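Local coordinates for osmotically inducible lipoprotein OsmE (Pseudomonas aeruginosa PAO1, PDB 4DM5) that is of unknown function but, as a putative osmotically inducible lipoprotein with a BamE-like domain, may act at the bacterial outer membrane, at residues D61-G73 with D78-R90. Numbering follows the deposited sequence.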
loop_
_atom_site.group_PDB
_atom_site.type_symbol
_atom_site.label_atom_id
_atom_site.label_comp_id
_atom_site.label_asym_id
_atom_site.label_seq_id
_atom_site.Cartn_x
_atom_site.Cartn_y
_atom_site.Cartn_z
ATOM N N ASP A 61 -0.192 16.145 -9.035
ATOM C CA ASP A 61 -0.229 17.628 -8.885
ATOM C C ASP A 61 1.061 18.143 -8.198
ATOM O O ASP A 61 0.958 19.135 -7.366
ATOM C CB ASP A 61 -1.431 18.065 -8.097
ATOM C CG ASP A 61 -2.798 17.813 -8.868
ATOM O OD1 ASP A 61 -2.698 17.566 -10.100
ATOM O OD2 ASP A 61 -3.828 17.941 -8.223
ATOM N N GLY A 62 2.170 17.565 -8.601
ATOM C CA GLY A 62 3.484 17.940 -8.089
ATOM C C GLY A 62 3.815 17.539 -6.671
ATOM O O GLY A 62 4.782 18.036 -6.079
ATOM N N GLN A 63 3.011 16.639 -6.110
ATOM C CA GLN A 63 3.200 16.230 -4.725
ATOM C C GLN A 63 3.449 14.754 -4.771
ATOM O O GLN A 63 2.745 14.040 -5.479
ATOM C CB GLN A 63 1.948 16.520 -3.961
ATOM C CG GLN A 63 1.578 17.964 -4.100
ATOM C CD GLN A 63 0.919 18.394 -2.880
ATOM O OE1 GLN A 63 -0.199 18.850 -2.926
ATOM N NE2 GLN A 63 1.631 18.273 -1.754
ATOM N N GLN A 64 4.457 14.298 -4.040
ATOM C CA GLN A 64 4.755 12.882 -3.884
ATOM C C GLN A 64 4.361 12.412 -2.460
ATOM O O GLN A 64 4.421 13.141 -1.469
ATOM C CB GLN A 64 6.180 12.554 -4.282
ATOM C CG GLN A 64 6.316 12.589 -5.793
ATOM C CD GLN A 64 7.742 12.525 -6.244
ATOM O OE1 GLN A 64 8.675 12.501 -5.415
ATOM N NE2 GLN A 64 7.942 12.467 -7.581
ATOM N N GLN A 65 3.818 11.179 -2.413
ATOM C CA GLN A 65 3.354 10.681 -1.170
ATOM C C GLN A 65 3.522 9.148 -1.163
ATOM O O GLN A 65 2.951 8.430 -1.989
ATOM C CB GLN A 65 1.886 10.952 -1.120
ATOM C CG GLN A 65 1.159 10.439 0.090
ATOM C CD GLN A 65 1.788 10.798 1.373
ATOM O OE1 GLN A 65 2.000 12.082 1.595
ATOM N NE2 GLN A 65 2.229 9.835 2.172
ATOM N N PRO A 66 4.256 8.623 -0.198
ATOM C CA PRO A 66 4.361 7.167 -0.052
ATOM C C PRO A 66 2.980 6.562 0.224
ATOM O O PRO A 66 2.111 7.127 0.896
ATOM C CB PRO A 66 5.262 6.995 1.152
ATOM C CG PRO A 66 6.182 8.209 1.024
ATOM C CD PRO A 66 5.176 9.291 0.744
ATOM N N PHE A 67 2.807 5.317 -0.254
ATOM C CA PHE A 67 1.597 4.585 -0.027
ATOM C C PHE A 67 1.974 3.110 0.003
ATOM O O PHE A 67 2.903 2.691 -0.705
ATOM C CB PHE A 67 0.601 4.835 -1.170
ATOM C CG PHE A 67 -0.791 4.407 -0.828
ATOM C CD1 PHE A 67 -1.659 5.185 -0.059
ATOM C CD2 PHE A 67 -1.299 3.245 -1.422
ATOM C CE1 PHE A 67 -2.941 4.757 0.174
ATOM C CE2 PHE A 67 -2.598 2.822 -1.140
ATOM C CZ PHE A 67 -3.460 3.597 -0.322
ATOM N N TYR A 68 1.203 2.321 0.691
ATOM C CA TYR A 68 1.424 0.829 0.713
ATOM C C TYR A 68 0.089 0.134 0.537
ATOM O O TYR A 68 -0.983 0.649 0.898
ATOM C CB TYR A 68 2.127 0.356 1.981
ATOM C CG TYR A 68 1.235 0.132 3.134
ATOM C CD1 TYR A 68 0.521 -1.044 3.359
ATOM C CD2 TYR A 68 1.012 1.201 4.077
ATOM C CE1 TYR A 68 -0.388 -1.249 4.356
ATOM C CE2 TYR A 68 0.144 0.992 5.170
ATOM C CZ TYR A 68 -0.606 -0.203 5.280
ATOM O OH TYR A 68 -1.456 -0.414 6.339
ATOM N N VAL A 69 0.189 -1.103 0.050
ATOM C CA VAL A 69 -0.900 -2.060 0.219
ATOM C C VAL A 69 -0.342 -3.373 0.799
ATOM O O VAL A 69 0.728 -3.816 0.314
ATOM C CB VAL A 69 -1.516 -2.395 -1.191
ATOM C CG1 VAL A 69 -2.651 -3.422 -1.046
ATOM C CG2 VAL A 69 -2.078 -1.124 -1.838
ATOM N N SER A 70 -0.961 -3.822 1.879
ATOM C CA SER A 70 -0.475 -5.082 2.483
ATOM C C SER A 70 -1.468 -6.180 2.250
ATOM O O SER A 70 -2.688 -5.965 2.081
ATOM C CB SER A 70 -0.219 -4.878 3.976
ATOM O OG SER A 70 -1.423 -4.588 4.711
ATOM N N PHE A 71 -0.885 -7.411 2.274
ATOM C CA PHE A 71 -1.646 -8.580 2.037
ATOM C C PHE A 71 -1.444 -9.559 3.183
ATOM O O PHE A 71 -0.323 -9.617 3.751
ATOM C CB PHE A 71 -1.172 -9.327 0.769
ATOM C CG PHE A 71 -1.278 -8.483 -0.459
ATOM C CD1 PHE A 71 -2.440 -8.478 -1.258
ATOM C CD2 PHE A 71 -0.210 -7.581 -0.795
ATOM C CE1 PHE A 71 -2.520 -7.648 -2.349
ATOM C CE2 PHE A 71 -0.333 -6.724 -1.886
ATOM C CZ PHE A 71 -1.451 -6.774 -2.685
ATOM N N ASP A 72 -2.533 -10.249 3.588
ATOM C CA ASP A 72 -2.389 -11.249 4.644
ATOM C C ASP A 72 -1.693 -12.534 4.156
ATOM O O ASP A 72 -1.260 -12.648 3.005
ATOM C CB ASP A 72 -3.783 -11.507 5.299
ATOM C CG ASP A 72 -4.766 -12.209 4.340
ATOM O OD1 ASP A 72 -4.359 -12.809 3.315
ATOM O OD2 ASP A 72 -6.030 -12.084 4.500
ATOM N N GLY A 73 -1.605 -13.543 5.018
ATOM C CA GLY A 73 -0.898 -14.791 4.620
ATOM C C GLY A 73 -1.593 -15.564 3.517
ATOM O O GLY A 73 -0.941 -16.384 2.865
ATOM N N ASP A 78 -5.237 -6.747 3.229
ATOM C CA ASP A 78 -5.680 -6.530 4.632
ATOM C C ASP A 78 -5.364 -5.102 5.074
ATOM O O ASP A 78 -5.748 -4.757 6.205
ATOM C CB ASP A 78 -5.189 -7.574 5.627
ATOM C CG ASP A 78 -3.727 -7.549 5.787
ATOM O OD1 ASP A 78 -3.003 -6.779 5.101
ATOM O OD2 ASP A 78 -3.216 -8.353 6.691
ATOM N N GLY A 79 -4.751 -4.312 4.238
ATOM C CA GLY A 79 -4.412 -2.929 4.663
ATOM C C GLY A 79 -3.893 -2.074 3.569
ATOM O O GLY A 79 -3.420 -2.573 2.509
ATOM N N SER A 80 -3.930 -0.771 3.786
ATOM C CA SER A 80 -3.296 0.167 2.890
ATOM C C SER A 80 -3.178 1.482 3.648
ATOM O O SER A 80 -3.797 1.644 4.701
ATOM C CB SER A 80 -4.071 0.392 1.533
ATOM O OG SER A 80 -5.283 1.095 1.814
ATOM N N GLY A 81 -2.334 2.327 3.169
ATOM C CA GLY A 81 -2.191 3.611 3.941
ATOM C C GLY A 81 -1.024 4.426 3.401
ATOM O O GLY A 81 -0.282 4.002 2.530
ATOM N N PHE A 82 -0.974 5.670 3.914
ATOM C CA PHE A 82 -0.053 6.644 3.316
ATOM C C PHE A 82 1.309 6.594 4.025
ATOM O O PHE A 82 1.781 7.579 4.748
ATOM C CB PHE A 82 -0.755 8.035 3.476
ATOM C CG PHE A 82 -1.975 8.195 2.654
ATOM C CD1 PHE A 82 -1.841 8.551 1.316
ATOM C CD2 PHE A 82 -3.236 7.887 3.142
ATOM C CE1 PHE A 82 -2.949 8.694 0.493
ATOM C CE2 PHE A 82 -4.340 7.979 2.292
ATOM C CZ PHE A 82 -4.222 8.430 0.979
ATOM N N LEU A 83 1.974 5.436 3.937
ATOM C CA LEU A 83 3.356 5.249 4.443
ATOM C C LEU A 83 4.000 4.119 3.656
ATOM O O LEU A 83 3.277 3.444 2.892
ATOM C CB LEU A 83 3.364 5.036 5.974
ATOM C CG LEU A 83 2.467 3.963 6.516
ATOM C CD1 LEU A 83 3.094 3.404 7.784
ATOM C CD2 LEU A 83 1.023 4.389 6.857
ATOM N N SER A 84 5.303 3.993 3.737
ATOM C CA SER A 84 5.988 2.911 3.023
ATOM C C SER A 84 5.868 1.613 3.738
ATOM O O SER A 84 5.578 1.571 4.884
ATOM C CB SER A 84 7.496 3.236 2.936
ATOM O OG SER A 84 8.100 3.235 4.191
ATOM N N CYS A 85 6.189 0.529 3.027
ATOM C CA CYS A 85 6.199 -0.758 3.703
ATOM C C CYS A 85 7.270 -0.873 4.864
ATOM O O CYS A 85 6.984 -1.579 5.883
ATOM C CB CYS A 85 6.429 -1.901 2.725
ATOM S SG CYS A 85 5.054 -2.142 1.571
ATOM N N SER A 86 8.403 -0.205 4.727
ATOM C CA SER A 86 9.383 -0.258 5.799
ATOM C C SER A 86 8.936 0.575 6.985
ATOM O O SER A 86 9.090 0.059 8.126
ATOM C CB SER A 86 10.793 -0.007 5.343
ATOM O OG SER A 86 10.947 1.352 5.084
ATOM N N GLU A 87 8.170 1.670 6.736
ATOM C CA GLU A 87 7.479 2.327 7.826
ATOM C C GLU A 87 6.460 1.453 8.539
ATOM O O GLU A 87 6.302 1.509 9.746
ATOM C CB GLU A 87 6.978 3.734 7.450
ATOM C CG GLU A 87 8.003 4.744 6.915
ATOM C CD GLU A 87 7.253 6.023 6.474
ATOM O OE1 GLU A 87 6.588 6.150 5.361
ATOM O OE2 GLU A 87 7.277 6.958 7.311
ATOM N N LEU A 88 5.701 0.719 7.747
ATOM C CA LEU A 88 4.749 -0.186 8.273
ATOM C C LEU A 88 5.481 -1.200 9.192
ATOM O O LEU A 88 5.033 -1.414 10.291
ATOM C CB LEU A 88 4.002 -0.876 7.086
ATOM C CG LEU A 88 2.935 -1.859 7.563
ATOM C CD1 LEU A 88 1.952 -1.100 8.459
ATOM C CD2 LEU A 88 2.164 -2.261 6.315
ATOM N N ASP A 89 6.572 -1.744 8.669
ATOM C CA ASP A 89 7.319 -2.799 9.475
ATOM C C ASP A 89 7.750 -2.174 10.775
ATOM O O ASP A 89 7.603 -2.846 11.848
ATOM C CB ASP A 89 8.509 -3.229 8.703
ATOM C CG ASP A 89 8.205 -4.296 7.672
ATOM O OD1 ASP A 89 7.122 -5.031 7.611
ATOM O OD2 ASP A 89 9.100 -4.380 6.811
ATOM N N ARG A 90 8.233 -0.935 10.665
ATOM C CA ARG A 90 8.687 -0.145 11.908
ATOM C C ARG A 90 7.511 -0.050 12.927
ATOM O O ARG A 90 7.611 -0.431 14.126
ATOM C CB ARG A 90 9.428 1.180 11.468
ATOM C CG ARG A 90 9.809 2.268 12.445
ATOM C CD ARG A 90 11.284 2.111 12.753
ATOM N NE ARG A 90 11.309 1.302 13.949
ATOM C CZ ARG A 90 12.358 0.660 14.474
ATOM N NH1 ARG A 90 12.170 0.012 15.621
ATOM N NH2 ARG A 90 13.561 0.633 13.870
HETATM O O HOH W 1 2.929 10.231 4.795
#
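An antiparallel beta hairpin pairs strand 63-71 with edge strand 78-81, the last two strands of the four-stranded antiparallel sheet of the BamE-like domain; the chain then turns over the face carrying Tyr68 into the C-terminal helix. Tyr68 and Gly81 form a hydrogen-bonded pair, with Tyr68 N to Gly81 O at 2.9 Å. Ser70 N also donates to Gly79 O. A classic beta bulge sets Asp78 and Gly79 against Ser70, whose O accepts from Asp78 N at 2.9 Å and weakly from Gly79 N. Ser70 OG donates to Asp78 OD1 (2.7 Å), meeting it nearly head-on; Asp78 OD2 forms a salt bridge with Arg46. The Tyr68 ring is sandwiched. CG lies between the backbone N and the carbonyl carbon (chi1 84°), which lays the ring over Ser80 and Gly81. Leu88 CD2 sits on the opposite face, 3.6 Å from the ring centroid. Ser84 and Glu87 form a capping box at the helix start: Glu87 N donates to Ser84 OG and Ser84 N to Glu87 OE1. Cys85, disulfide-bonded to Cys53, touches Tyr68 CB through SG. Towards helices 12-15 and 19-22, Phe67 turns its edge to the face of Phe82, planes at 73°. Gln65 NE2 donates to Pro66 O and to a water, which donates to Phe82 O.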